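PDB 2IJG: cryptochrome DASH, chloroplastic/mitochondrial from Arabidopsis thaliana, which repairs cyclobutane pyrimidine dimers in single-stranded DNA as a photolyase, binding FAD and a methenyltetrahydrofolate, and may also act as a photoreceptor. Local coordinates for residues T177-D182 / E326-D331; H143-S148 / Y332-S337; N49-L54 / L293-I298; V194-R199 / D442-R447. All coordinates share one frame; numbering follows the deposited sequence.

Contacts 1 and 2 follow one another on helix 318-340, with centres 11 Å apart. Contact 1 lies on the turns whose residues also meet the adenosine half of FAD, while contact 2 places a loop of the alpha/beta domain between that helix and the folate. The two touch where Thr177 CG2 packs 3.9 Å from Arg334 CB. Contact 4 adjoins contact 1 through the stacked rings of Trp329 and Tyr195. Contact 3 abuts contact 2 through a probable hydrogen bond of 2.5 Å between His143 ND1 and Asp50 OD2. Contacts 3 and 4 do not touch, their nearest atoms being about 13 Å apart; in contact 3, Ala294 has its side chain about 5 Å from FAD.

Contact 1: T177-D182 / E326-D331; sequences TMYHKD and ELIWRD. With FAD (flavin-adenine dinucleotide), chain B.
Asp331 grips two successive backbone amides of the loop 177-182 with its carboxylate. Met178 N donates to OD1 of Asp331 at 2.7 Å, and Tyr179 N donates to Asp331 OD2 at 2.7 Å, almost straight at 178°. Each oxygen uses its syn lone pair, so the carboxylate is held at both ends and its rotation is fixed. Nearby, Arg330 NH1 bonds Ser176 O. Thr177 closes in beside Asp331, CB and CG2 both meeting OD1. Farther out the packing is apolar. The bent side chain of Met178 crosses Leu327 at about a right angle and brings CE to 3.8 Å from Ile328 CG1. That same Ile328 branch lies in the plane of the Tyr179 ring, at its edge, 4.0 Å from CE1. On the FAD side, Arg330 CD lies 3.4 Å from ribose oxygen O2B of FAD. The loop, which follows strand 169-173, joins the alpha/beta domain to helix 318-340, with helix 195-205 against Tyr179 and Ile328 and helix 300-313 against Met178 and Leu327.

Contact 2: H143-S148 / Y332-S337; sequences HKETCS and YFRFLS. With MHF (5,10-methenyl-6,7,8-trihydrofolic acid), chain C.
Glu145 and Arg334 form a salt bridge whose hydrogen bond, Arg334 NH1 to Glu145 OE2, is 3.0 Å long and nearly straight at 173°. The carboxylate oxygen lies at the guanidinium edge, in its plane, and is met on its syn side, somewhat out of the carboxylate plane; the two planes differ by 28°. Both chains are bent at the second torsion: chi2 of -78° turns Arg334 from the helix toward the loop, and the chain then runs extended to the guanidinium. Thr146 OG1 donates to Ser337 OG at 2.9 Å. The Ser337 rotamer turns OG back along the helix, close to Arg334 O in a very short and hence doubtful bond, while still facing Thr146 OG1. Cys147, the N-cap residue of helix 148-163, lays SG 4.0 Å from Ser337 CB and faces the folate with CB, 3.6 Å from its O4. The loop, which runs from strand 137-143 to helix 148-163, passes along the side of helix 318-340, while helix 426-436 packs through Cys427 on Thr146 and Ser337.

Contact 3: N49-L54 / L293-I298; sequences NDLRVL and LAFGCI
Gly296 O is gripped by the side chain of Arg52, whose NE donates at 2.7 Å and whose NH2 adds a weak bond at 3.0 Å. The NE donor stands 31° out of the carbonyl plane, although the oxygen lies near the guanidinium plane. Gly296 is the C-prime residue of a Schellman motif that ends helix 290-294: its positive phi of 65° turns the chain back, and its N bonds Leu293 O. The loop 49-54, from the alpha/beta domain, runs against this helix end. The close backbone approach, with CA atoms of Asp50 and Gly296 4.0 Å apart, suits a residue without a side chain, since a CB would point at the loop and clash with Asn49 O. Leu51, centre of an inverse gamma turn, donates its N to Phe295 O at 3.1 Å, in the carbonyl plane. The bends at chi2 and chi3 curl Arg52 back, so that the guanidinium edge carrying NE and NH2 faces Gly296 O, while NH1 has a weak bond to Asp55 O. Helix 93-112 packs on Leu51, Phe295 and Cys297. Side by side and pointing the same way, Leu51 and Phe295 meet through CD1 and CD2, respectively, at 4.1 Å.

Contact 4: V194-R199 / D442-R447; sequences VYTQFR and DPREDR
Val194, at the N-cap position of helix 195-205, comes within 5.2 Å of Asp442 between CA atoms, where the loop 442-447 begins with an Asx turn. Asp442 accepts Tyr195 N on OD2 at 3.2 Å, an almost straight bond that arrives from 44° above the carboxylate plane. Its OD1 takes Arg444 N at 3.2 Å to close the Asx turn, so both oxygens are engaged; Tyr435 OH also bonds OD2. With CG anti to the backbone N (chi1 -176°), Asp442 extends its carboxylate toward the first turn of the helix. A water ties the two segments together: it donates to Asp442 OD2, and accepts from Thr196 N at 3.3 Å and from Arg444 NE at 3.0 Å. Beyond it, Arg444 NH2 lies near the plane of the Tyr195 ring, at its edge, 3.9 Å from CD2, the guanidinium turned 83° from the ring. Tyr195 itself stacks on Trp329 of helix 318-340. Asp442 probably contributes to an ATP site, as in relatives. A carboxylate bonded to the first amide of the helix, and to the next through a water, would be favoured by the helix dipole, consistent with a negatively charged Asp442.

Contact 1: T177-D182 / E326-D331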
# COMPACT_ATOMS: atom_id res chain seq x y z
N THR A 177 8.91 -5.33 -6.20
CA THR A 177 8.85 -6.57 -5.44
C THR A 177 10.18 -6.97 -4.81
O THR A 177 11.23 -6.49 -5.22
CB THR A 177 8.40 -7.73 -6.33
OG1 THR A 177 9.32 -7.87 -7.42
CG2 THR A 177 7.00 -7.49 -6.88
N MET A 178 10.12 -7.86 -3.82
CA MET A 178 11.32 -8.36 -3.15
C MET A 178 12.12 -9.12 -4.19
O MET A 178 13.31 -8.86 -4.39
CB MET A 178 10.96 -9.33 -2.03
CG MET A 178 10.73 -8.70 -0.67
SD MET A 178 11.79 -9.47 0.57
CE MET A 178 11.09 -11.12 0.63
N TYR A 179 11.46 -10.07 -4.83
CA TYR A 179 12.08 -10.88 -5.87
C TYR A 179 11.78 -10.23 -7.21
O TYR A 179 10.64 -9.88 -7.50
CB TYR A 179 11.52 -12.30 -5.85
CG TYR A 179 11.91 -13.09 -4.62
CD1 TYR A 179 11.03 -13.23 -3.55
CD2 TYR A 179 13.16 -13.70 -4.54
CE1 TYR A 179 11.39 -13.97 -2.42
CE2 TYR A 179 13.54 -14.44 -3.42
CZ TYR A 179 12.65 -14.58 -2.36
OH TYR A 179 13.02 -15.33 -1.27
N HIS A 180 12.82 -10.05 -8.02
CA HIS A 180 12.68 -9.42 -9.32
C HIS A 180 12.00 -10.36 -10.31
O HIS A 180 12.26 -11.56 -10.32
CB HIS A 180 14.06 -9.00 -9.84
CG HIS A 180 14.02 -8.00 -10.94
ND1 HIS A 180 13.58 -8.30 -12.22
CD2 HIS A 180 14.33 -6.68 -10.96
CE1 HIS A 180 13.63 -7.22 -12.97
NE2 HIS A 180 14.09 -6.22 -12.23
N LYS A 181 11.12 -9.80 -11.14
CA LYS A 181 10.38 -10.59 -12.12
C LYS A 181 11.28 -11.43 -13.03
O LYS A 181 10.94 -12.56 -13.37
CB LYS A 181 9.51 -9.68 -12.99
CG LYS A 181 8.52 -10.44 -13.85
CD LYS A 181 7.57 -9.48 -14.58
CE LYS A 181 8.16 -9.00 -15.89
NZ LYS A 181 8.14 -10.09 -16.92
N ASP A 182 12.42 -10.86 -13.41
CA ASP A 182 13.36 -11.55 -14.30
C ASP A 182 14.14 -12.67 -13.63
O ASP A 182 14.74 -13.50 -14.32
CB ASP A 182 14.36 -10.55 -14.90
CG ASP A 182 13.69 -9.46 -15.71
OD1 ASP A 182 12.65 -9.74 -16.34
OD2 ASP A 182 14.22 -8.33 -15.74
N GLU A 326 5.90 -12.61 4.99
CA GLU A 326 4.74 -11.76 4.75
C GLU A 326 4.97 -10.88 3.52
O GLU A 326 4.03 -10.58 2.78
CB GLU A 326 4.47 -10.93 6.01
CG GLU A 326 3.03 -10.99 6.53
CD GLU A 326 2.44 -12.39 6.57
OE1 GLU A 326 2.85 -13.21 7.43
OE2 GLU A 326 1.55 -12.68 5.75
N LEU A 327 6.21 -10.47 3.27
CA LEU A 327 6.50 -9.66 2.10
C LEU A 327 6.42 -10.51 0.84
O LEU A 327 6.25 -9.98 -0.26
CB LEU A 327 7.89 -9.03 2.20
CG LEU A 327 8.06 -7.88 3.20
CD1 LEU A 327 9.52 -7.48 3.23
CD2 LEU A 327 7.18 -6.70 2.79
N ILE A 328 6.57 -11.82 0.98
CA ILE A 328 6.49 -12.70 -0.18
C ILE A 328 5.02 -12.79 -0.60
O ILE A 328 4.71 -13.03 -1.76
CB ILE A 328 7.06 -14.11 0.13
CG1 ILE A 328 8.56 -14.00 0.40
CG2 ILE A 328 6.81 -15.05 -1.04
CD1 ILE A 328 9.21 -15.31 0.82
N TRP A 329 4.12 -12.57 0.35
CA TRP A 329 2.70 -12.57 0.02
C TRP A 329 2.44 -11.38 -0.89
O TRP A 329 1.70 -11.48 -1.86
CB TRP A 329 1.84 -12.46 1.28
CG TRP A 329 1.35 -13.79 1.78
CD1 TRP A 329 1.76 -14.45 2.90
CD2 TRP A 329 0.34 -14.60 1.18
NE1 TRP A 329 1.07 -15.63 3.04
CE2 TRP A 329 0.18 -15.75 2.00
CE3 TRP A 329 -0.46 -14.48 0.03
CZ2 TRP A 329 -0.74 -16.76 1.70
CZ3 TRP A 329 -1.37 -15.49 -0.26
CH2 TRP A 329 -1.50 -16.62 0.57
N ARG A 330 3.07 -10.24 -0.57
CA ARG A 330 2.90 -9.03 -1.38
C ARG A 330 3.46 -9.26 -2.78
O ARG A 330 2.86 -8.84 -3.78
CB ARG A 330 3.60 -7.84 -0.71
CG ARG A 330 3.59 -6.57 -1.56
CD ARG A 330 4.10 -5.38 -0.76
NE ARG A 330 4.30 -4.19 -1.58
CZ ARG A 330 5.35 -4.01 -2.39
NH1 ARG A 330 6.29 -4.94 -2.48
NH2 ARG A 330 5.45 -2.90 -3.11
N ASP A 331 4.62 -9.91 -2.85
CA ASP A 331 5.24 -10.22 -4.14
C ASP A 331 4.31 -11.14 -4.92
O ASP A 331 4.08 -10.94 -6.12
CB ASP A 331 6.58 -10.94 -3.92
CG ASP A 331 7.76 -9.99 -3.92
OD1 ASP A 331 7.59 -8.79 -3.60
OD2 ASP A 331 8.89 -10.46 -4.22
PA FAD B . 2.90 -7.04 8.84
O1A FAD B . 3.09 -5.92 9.78
O2A FAD B . 1.84 -8.05 8.71
O5B FAD B . 3.71 -6.70 7.53
C5B FAD B . 3.79 -7.56 6.43
C4B FAD B . 3.95 -6.75 5.16
O4B FAD B . 3.84 -7.74 4.11
C3B FAD B . 2.84 -5.71 4.89
O3B FAD B . 3.20 -4.37 5.19
C2B FAD B . 2.50 -5.93 3.43
O2B FAD B . 3.15 -5.11 2.49
C1B FAD B . 2.77 -7.40 3.21
N9A FAD B . 1.63 -8.32 3.47
C8A FAD B . 1.23 -8.92 4.64
N7A FAD B . 0.18 -9.68 4.54
C5A FAD B . -0.15 -9.59 3.20
C6A FAD B . -1.20 -10.19 2.44
N6A FAD B . -2.09 -11.00 3.00
N1A FAD B . -1.26 -9.90 1.11
C2A FAD B . -0.33 -9.06 0.58
N3A FAD B . 0.69 -8.45 1.20
C4A FAD B . 0.72 -8.77 2.55
N1 FAD B . -2.83 -4.74 1.90
C2 FAD B . -2.43 -3.75 1.09
O2 FAD B . -1.28 -3.23 1.19
N3 FAD B . -3.33 -3.24 0.16
C4 FAD B . -4.62 -3.76 -0.06
O4 FAD B . -5.34 -3.21 -0.91
C4X FAD B . -4.99 -4.89 0.76
N5 FAD B . -6.27 -5.52 0.66
C5X FAD B . -6.58 -6.58 1.56
C6 FAD B . -7.85 -7.24 1.47
C7 FAD B . -8.19 -8.28 2.31
C7M FAD B . -9.58 -8.92 2.12
C8 FAD B . -7.28 -8.74 3.29
C8M FAD B . -7.57 -9.89 4.23
C9 FAD B . -6.00 -8.08 3.41
C9A FAD B . -5.64 -7.01 2.58
N10 FAD B . -4.38 -6.30 2.63
C10 FAD B . -4.08 -5.30 1.74
C1' FAD B . -3.31 -6.36 3.57
C2' FAD B . -2.80 -7.19 4.70
O2' FAD B . -3.88 -7.47 5.59
C3' FAD B . -1.83 -6.05 5.01
O3' FAD B . -0.88 -6.03 3.93
C4' FAD B . -0.96 -6.00 6.27
O4' FAD B . -1.88 -6.03 7.37
C5' FAD B . -0.28 -4.64 6.09
O5' FAD B . 0.65 -4.12 7.05
P FAD B . 1.00 -4.70 8.44
O1P FAD B . 1.95 -3.77 8.98
O2P FAD B . -0.25 -4.90 9.20
O3P FAD B . 1.70 -6.16 8.18

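Contact 2: H143-S148 / Y332-S337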
# COMPACT_ATOMS: atom_id res chain seq x y z
N HIS A 143 8.48 3.42 -13.21
CA HIS A 143 8.35 2.01 -12.88
C HIS A 143 7.19 1.38 -13.64
O HIS A 143 6.18 2.04 -13.92
CB HIS A 143 8.15 1.80 -11.38
CG HIS A 143 9.43 1.80 -10.59
ND1 HIS A 143 9.87 2.91 -9.90
CD2 HIS A 143 10.35 0.83 -10.39
CE1 HIS A 143 11.02 2.62 -9.30
NE2 HIS A 143 11.33 1.36 -9.58
N LYS A 144 7.34 0.11 -13.97
CA LYS A 144 6.32 -0.65 -14.68
C LYS A 144 5.22 -1.06 -13.70
O LYS A 144 5.51 -1.50 -12.59
CB LYS A 144 6.95 -1.91 -15.29
CG LYS A 144 5.98 -2.81 -16.05
CD LYS A 144 5.75 -2.31 -17.47
CE LYS A 144 4.71 -3.15 -18.20
NZ LYS A 144 3.37 -2.99 -17.57
N GLU A 145 3.97 -0.89 -14.11
CA GLU A 145 2.83 -1.27 -13.27
C GLU A 145 2.24 -2.55 -13.86
O GLU A 145 2.64 -2.97 -14.94
CB GLU A 145 1.80 -0.15 -13.24
CG GLU A 145 2.22 1.04 -12.39
CD GLU A 145 2.22 0.70 -10.92
OE1 GLU A 145 2.62 1.56 -10.11
OE2 GLU A 145 1.82 -0.44 -10.58
N THR A 146 1.29 -3.16 -13.16
CA THR A 146 0.71 -4.42 -13.65
C THR A 146 -0.78 -4.47 -13.95
O THR A 146 -1.20 -5.21 -14.84
CB THR A 146 1.02 -5.57 -12.68
OG1 THR A 146 0.54 -5.23 -11.37
CG2 THR A 146 2.52 -5.82 -12.62
N CYS A 147 -1.60 -3.71 -13.23
CA CYS A 147 -3.04 -3.76 -13.48
C CYS A 147 -3.46 -2.91 -14.68
O CYS A 147 -2.81 -1.92 -15.01
CB CYS A 147 -3.80 -3.37 -12.21
SG CYS A 147 -3.45 -4.55 -10.88
N SER A 148 -4.55 -3.31 -15.33
CA SER A 148 -5.04 -2.65 -16.53
C SER A 148 -5.13 -1.13 -16.55
O SER A 148 -4.72 -0.50 -17.53
CB SER A 148 -6.38 -3.26 -16.95
OG SER A 148 -7.37 -3.04 -15.97
N TYR A 332 3.78 -12.14 -4.24
CA TYR A 332 2.90 -13.11 -4.89
C TYR A 332 1.68 -12.48 -5.55
O TYR A 332 1.33 -12.85 -6.67
CB TYR A 332 2.46 -14.17 -3.89
CG TYR A 332 1.62 -15.26 -4.51
CD1 TYR A 332 0.30 -15.46 -4.11
CD2 TYR A 332 2.14 -16.09 -5.51
CE1 TYR A 332 -0.49 -16.46 -4.68
CE2 TYR A 332 1.36 -17.09 -6.09
CZ TYR A 332 0.05 -17.27 -5.67
OH TYR A 332 -0.72 -18.27 -6.23
N PHE A 333 1.04 -11.53 -4.88
CA PHE A 333 -0.13 -10.89 -5.46
C PHE A 333 0.22 -9.99 -6.64
O PHE A 333 -0.57 -9.84 -7.57
CB PHE A 333 -0.92 -10.14 -4.38
CG PHE A 333 -1.75 -11.04 -3.51
CD1 PHE A 333 -2.71 -11.88 -4.09
CD2 PHE A 333 -1.56 -11.10 -2.14
CE1 PHE A 333 -3.46 -12.75 -3.30
CE2 PHE A 333 -2.30 -11.97 -1.35
CZ PHE A 333 -3.25 -12.80 -1.93
N ARG A 334 1.40 -9.39 -6.61
CA ARG A 334 1.84 -8.55 -7.72
C ARG A 334 1.94 -9.42 -8.98
O ARG A 334 1.41 -9.08 -10.03
CB ARG A 334 3.21 -7.95 -7.43
CG ARG A 334 3.19 -6.59 -6.78
CD ARG A 334 2.89 -5.49 -7.80
NE ARG A 334 2.98 -4.17 -7.19
CZ ARG A 334 2.68 -3.03 -7.81
NH1 ARG A 334 2.27 -3.05 -9.08
NH2 ARG A 334 2.80 -1.88 -7.17
N PHE A 335 2.63 -10.55 -8.85
CA PHE A 335 2.79 -11.45 -9.99
C PHE A 335 1.46 -12.06 -10.39
O PHE A 335 1.20 -12.28 -11.57
CB PHE A 335 3.81 -12.55 -9.65
CG PHE A 335 5.19 -12.03 -9.37
CD1 PHE A 335 5.84 -11.22 -10.30
CD2 PHE A 335 5.84 -12.33 -8.18
CE1 PHE A 335 7.11 -10.72 -10.04
CE2 PHE A 335 7.11 -11.83 -7.91
CZ PHE A 335 7.75 -11.02 -8.85
N LEU A 336 0.62 -12.31 -9.40
CA LEU A 336 -0.68 -12.90 -9.63
C LEU A 336 -1.54 -11.95 -10.46
O LEU A 336 -2.33 -12.38 -11.30
CB LEU A 336 -1.34 -13.21 -8.28
CG LEU A 336 -2.64 -14.02 -8.19
CD1 LEU A 336 -3.81 -13.15 -8.63
CD2 LEU A 336 -2.53 -15.30 -9.03
N SER A 337 -1.37 -10.65 -10.24
CA SER A 337 -2.15 -9.66 -10.98
C SER A 337 -1.82 -9.73 -12.48
O SER A 337 -2.65 -9.39 -13.32
CB SER A 337 -1.90 -8.25 -10.45
OG SER A 337 -0.57 -7.84 -10.69
N1 MHF C . -7.22 -0.03 -9.08
C2 MHF C . -6.01 0.09 -9.72
NA2 MHF C . -4.96 0.67 -9.07
N3 MHF C . -5.84 -0.34 -10.98
C4 MHF C . -6.86 -0.91 -11.68
O4 MHF C . -6.68 -1.30 -12.84
C4A MHF C . -8.14 -1.04 -11.05
N5 MHF C . -9.29 -1.59 -11.68
C6 MHF C . -10.68 -1.35 -11.16
C7 MHF C . -10.62 -1.62 -9.64
N8 MHF C . -9.54 -0.73 -9.09
C8A MHF C . -8.30 -0.60 -9.73
C9 MHF C . -11.61 -2.30 -11.93
N10 MHF C . -10.67 -3.18 -12.67
C11 MHF C . -9.47 -2.35 -12.92
C12 MHF C . -12.33 -4.78 -16.30
C13 MHF C . -12.98 -4.96 -15.04
C14 MHF C . -12.44 -4.42 -13.88
C15 MHF C . -11.23 -3.67 -13.91
C16 MHF C . -10.58 -3.47 -15.19
C17 MHF C . -11.12 -4.01 -16.37
C MHF C . -12.92 -5.41 -17.51
O MHF C . -13.93 -6.07 -17.40
N MHF C . -12.33 -5.30 -18.73
CA MHF C . -12.95 -6.00 -19.87
CB MHF C . -13.14 -5.09 -21.09
CG MHF C . -14.05 -3.90 -20.67
CD MHF C . -14.31 -2.97 -21.83
OE1 MHF C . -13.84 -3.19 -22.92
OE2 MHF C . -15.08 -1.88 -21.63
CT MHF C . -12.09 -7.21 -20.21
O1 MHF C . -11.02 -7.37 -19.68
O2 MHF C . -12.54 -8.13 -21.08

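Contact 3: N49-L54 / L293-I298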
# COMPACT_ATOMS: atom_id res chain seq x y z
N ASN A 49 3.51 6.30 -7.67
CA ASN A 49 3.66 5.20 -6.69
C ASN A 49 5.02 4.60 -6.33
O ASN A 49 5.10 3.44 -5.90
CB ASN A 49 2.70 4.06 -7.03
CG ASN A 49 1.26 4.40 -6.72
OD1 ASN A 49 0.92 4.71 -5.58
ND2 ASN A 49 0.40 4.35 -7.73
N ASP A 50 6.08 5.38 -6.48
CA ASP A 50 7.43 4.95 -6.14
C ASP A 50 8.06 6.23 -5.61
O ASP A 50 9.18 6.60 -5.98
CB ASP A 50 8.16 4.42 -7.38
CG ASP A 50 8.19 5.42 -8.52
OD1 ASP A 50 7.42 6.40 -8.48
OD2 ASP A 50 8.98 5.22 -9.47
N LEU A 51 7.31 6.87 -4.71
CA LEU A 51 7.67 8.15 -4.10
C LEU A 51 8.78 8.05 -3.08
O LEU A 51 8.57 8.22 -1.87
CB LEU A 51 6.42 8.75 -3.46
CG LEU A 51 5.17 8.63 -4.35
CD1 LEU A 51 3.98 9.32 -3.69
CD2 LEU A 51 5.45 9.25 -5.71
N ARG A 52 9.99 7.81 -3.57
CA ARG A 52 11.14 7.67 -2.71
C ARG A 52 12.42 7.82 -3.52
O ARG A 52 12.41 7.70 -4.74
CB ARG A 52 11.08 6.29 -2.02
CG ARG A 52 12.35 5.44 -2.07
CD ARG A 52 12.35 4.45 -3.24
NE ARG A 52 11.12 3.67 -3.31
CZ ARG A 52 10.94 2.59 -4.07
NH1 ARG A 52 11.91 2.11 -4.83
NH2 ARG A 52 9.75 2.00 -4.09
N VAL A 53 13.52 8.10 -2.82
CA VAL A 53 14.81 8.27 -3.48
C VAL A 53 15.70 7.04 -3.31
O VAL A 53 16.40 6.64 -4.24
CB VAL A 53 15.57 9.50 -2.94
CG1 VAL A 53 16.96 9.56 -3.54
CG2 VAL A 53 14.79 10.77 -3.26
N LEU A 54 15.66 6.43 -2.13
CA LEU A 54 16.50 5.27 -1.84
C LEU A 54 16.62 4.20 -2.93
O LEU A 54 17.04 4.48 -4.05
CB LEU A 54 16.07 4.63 -0.51
CG LEU A 54 16.66 5.33 0.72
CD1 LEU A 54 16.18 4.66 2.00
CD2 LEU A 54 18.19 5.27 0.64
N LEU A 293 4.65 1.07 1.81
CA LEU A 293 4.99 0.14 0.73
C LEU A 293 4.07 0.38 -0.46
O LEU A 293 4.50 0.30 -1.62
CB LEU A 293 4.89 -1.31 1.22
CG LEU A 293 6.12 -1.79 2.01
CD1 LEU A 293 5.80 -3.04 2.81
CD2 LEU A 293 7.27 -2.05 1.03
N ALA A 294 2.81 0.71 -0.18
CA ALA A 294 1.83 0.95 -1.24
C ALA A 294 2.22 2.13 -2.14
O ALA A 294 2.10 2.04 -3.36
CB ALA A 294 0.44 1.20 -0.63
N PHE A 295 2.69 3.22 -1.54
CA PHE A 295 3.10 4.38 -2.32
C PHE A 295 4.57 4.31 -2.72
O PHE A 295 5.11 5.26 -3.29
CB PHE A 295 2.84 5.68 -1.54
CG PHE A 295 1.39 6.10 -1.52
CD1 PHE A 295 0.54 5.69 -0.51
CD2 PHE A 295 0.88 6.92 -2.53
CE1 PHE A 295 -0.80 6.07 -0.49
CE2 PHE A 295 -0.46 7.31 -2.52
CZ PHE A 295 -1.30 6.88 -1.49
N GLY A 296 5.22 3.20 -2.42
CA GLY A 296 6.62 3.04 -2.76
C GLY A 296 7.54 4.00 -2.03
O GLY A 296 8.60 4.36 -2.55
N CYS A 297 7.14 4.41 -0.82
CA CYS A 297 7.96 5.32 -0.02
C CYS A 297 9.17 4.56 0.51
O CYS A 297 10.20 5.15 0.81
CB CYS A 297 7.14 5.89 1.14
SG CYS A 297 5.87 7.05 0.61
N ILE A 298 9.00 3.25 0.64
CA ILE A 298 10.08 2.37 1.08
C ILE A 298 9.96 1.13 0.20
O ILE A 298 8.89 0.85 -0.33
CB ILE A 298 9.95 1.94 2.56
CG1 ILE A 298 8.61 1.24 2.80
CG2 ILE A 298 10.12 3.16 3.47
CD1 ILE A 298 8.41 0.77 4.23

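Contact 4: V194-R199 / D442-R447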
# COMPACT_ATOMS: atom_id res chain seq x y z
N VAL A 194 -0.98 -21.90 -6.08
CA VAL A 194 -0.99 -22.09 -4.63
C VAL A 194 0.21 -21.34 -4.06
O VAL A 194 1.35 -21.60 -4.44
CB VAL A 194 -0.88 -23.59 -4.26
CG1 VAL A 194 -0.89 -23.76 -2.75
CG2 VAL A 194 -2.03 -24.37 -4.88
N TYR A 195 -0.06 -20.40 -3.16
CA TYR A 195 1.00 -19.60 -2.55
C TYR A 195 2.17 -20.42 -2.03
O TYR A 195 3.33 -20.09 -2.26
CB TYR A 195 0.44 -18.76 -1.40
CG TYR A 195 1.52 -18.03 -0.63
CD1 TYR A 195 2.15 -16.91 -1.16
CD2 TYR A 195 1.92 -18.48 0.63
CE1 TYR A 195 3.15 -16.25 -0.45
CE2 TYR A 195 2.93 -17.83 1.34
CZ TYR A 195 3.54 -16.71 0.79
OH TYR A 195 4.53 -16.06 1.50
N THR A 196 1.85 -21.49 -1.30
CA THR A 196 2.88 -22.35 -0.72
C THR A 196 3.91 -22.80 -1.76
O THR A 196 5.11 -22.81 -1.49
CB THR A 196 2.26 -23.59 -0.04
OG1 THR A 196 1.31 -23.17 0.95
CG2 THR A 196 3.33 -24.43 0.64
N GLN A 197 3.43 -23.18 -2.94
CA GLN A 197 4.31 -23.64 -4.01
C GLN A 197 5.21 -22.50 -4.48
O GLN A 197 6.41 -22.67 -4.70
CB GLN A 197 3.48 -24.17 -5.19
CG GLN A 197 2.31 -25.06 -4.77
CD GLN A 197 1.51 -25.60 -5.96
OE1 GLN A 197 1.01 -24.84 -6.80
NE2 GLN A 197 1.38 -26.92 -6.02
N PHE A 198 4.61 -21.32 -4.61
CA PHE A 198 5.34 -20.14 -5.05
C PHE A 198 6.43 -19.76 -4.05
O PHE A 198 7.58 -19.51 -4.41
CB PHE A 198 4.38 -18.96 -5.21
CG PHE A 198 5.07 -17.65 -5.38
CD1 PHE A 198 5.58 -17.27 -6.62
CD2 PHE A 198 5.22 -16.79 -4.29
CE1 PHE A 198 6.22 -16.05 -6.77
CE2 PHE A 198 5.86 -15.57 -4.44
CZ PHE A 198 6.37 -15.20 -5.67
N ARG A 199 6.03 -19.70 -2.79
CA ARG A 199 6.91 -19.33 -1.69
C ARG A 199 8.12 -20.27 -1.60
O ARG A 199 9.27 -19.83 -1.68
CB ARG A 199 6.11 -19.33 -0.38
CG ARG A 199 6.76 -18.60 0.78
CD ARG A 199 7.57 -19.56 1.62
NE ARG A 199 6.74 -20.64 2.15
CZ ARG A 199 7.22 -21.74 2.71
NH1 ARG A 199 8.53 -21.90 2.82
NH2 ARG A 199 6.40 -22.68 3.16
N ASP A 442 -6.79 -20.74 -5.18
CA ASP A 442 -6.12 -21.26 -3.99
C ASP A 442 -7.16 -21.21 -2.87
O ASP A 442 -7.53 -20.13 -2.41
CB ASP A 442 -4.91 -20.40 -3.63
CG ASP A 442 -4.12 -20.96 -2.45
OD1 ASP A 442 -4.56 -21.97 -1.87
OD2 ASP A 442 -3.06 -20.39 -2.12
N PRO A 443 -7.65 -22.38 -2.43
CA PRO A 443 -8.65 -22.48 -1.37
C PRO A 443 -8.20 -22.11 0.05
O PRO A 443 -8.98 -22.21 0.99
CB PRO A 443 -9.11 -23.93 -1.47
CG PRO A 443 -7.84 -24.63 -1.85
CD PRO A 443 -7.27 -23.72 -2.92
N ARG A 444 -6.95 -21.69 0.19
CA ARG A 444 -6.40 -21.33 1.50
C ARG A 444 -7.33 -20.53 2.43
O ARG A 444 -7.50 -20.88 3.59
CB ARG A 444 -5.09 -20.56 1.34
CG ARG A 444 -4.55 -19.98 2.63
CD ARG A 444 -3.37 -19.06 2.38
NE ARG A 444 -2.14 -19.81 2.16
CZ ARG A 444 -1.32 -20.18 3.14
NH1 ARG A 444 -1.60 -19.87 4.39
NH2 ARG A 444 -0.22 -20.86 2.85
N GLU A 445 -7.93 -19.46 1.91
CA GLU A 445 -8.81 -18.63 2.73
C GLU A 445 -10.29 -18.79 2.40
O GLU A 445 -11.13 -18.00 2.85
CB GLU A 445 -8.43 -17.15 2.60
CG GLU A 445 -7.02 -16.81 3.08
CD GLU A 445 -6.69 -17.43 4.43
OE1 GLU A 445 -7.59 -17.49 5.30
OE2 GLU A 445 -5.53 -17.85 4.63
N ASP A 446 -10.61 -19.81 1.61
CA ASP A 446 -12.00 -20.05 1.23
C ASP A 446 -12.64 -20.99 2.25
O ASP A 446 -12.83 -22.18 1.99
CB ASP A 446 -12.06 -20.67 -0.17
CG ASP A 446 -13.47 -21.05 -0.58
OD1 ASP A 446 -14.42 -20.33 -0.22
OD2 ASP A 446 -13.62 -22.08 -1.28
N ARG A 447 -12.97 -20.43 3.41
CA ARG A 447 -13.57 -21.21 4.48
C ARG A 447 -14.72 -20.47 5.15
O ARG A 447 -15.77 -20.26 4.54
CB ARG A 447 -12.50 -21.60 5.50
CG ARG A 447 -11.49 -20.49 5.84
CD ARG A 447 -10.20 -21.10 6.38
NE ARG A 447 -9.16 -20.13 6.70
CZ ARG A 447 -9.01 -19.55 7.89
NH1 ARG A 447 -9.84 -19.84 8.89
NH2 ARG A 447 -8.01 -18.70 8.10
O HOH W 1 -1.20 -21.54 -0.07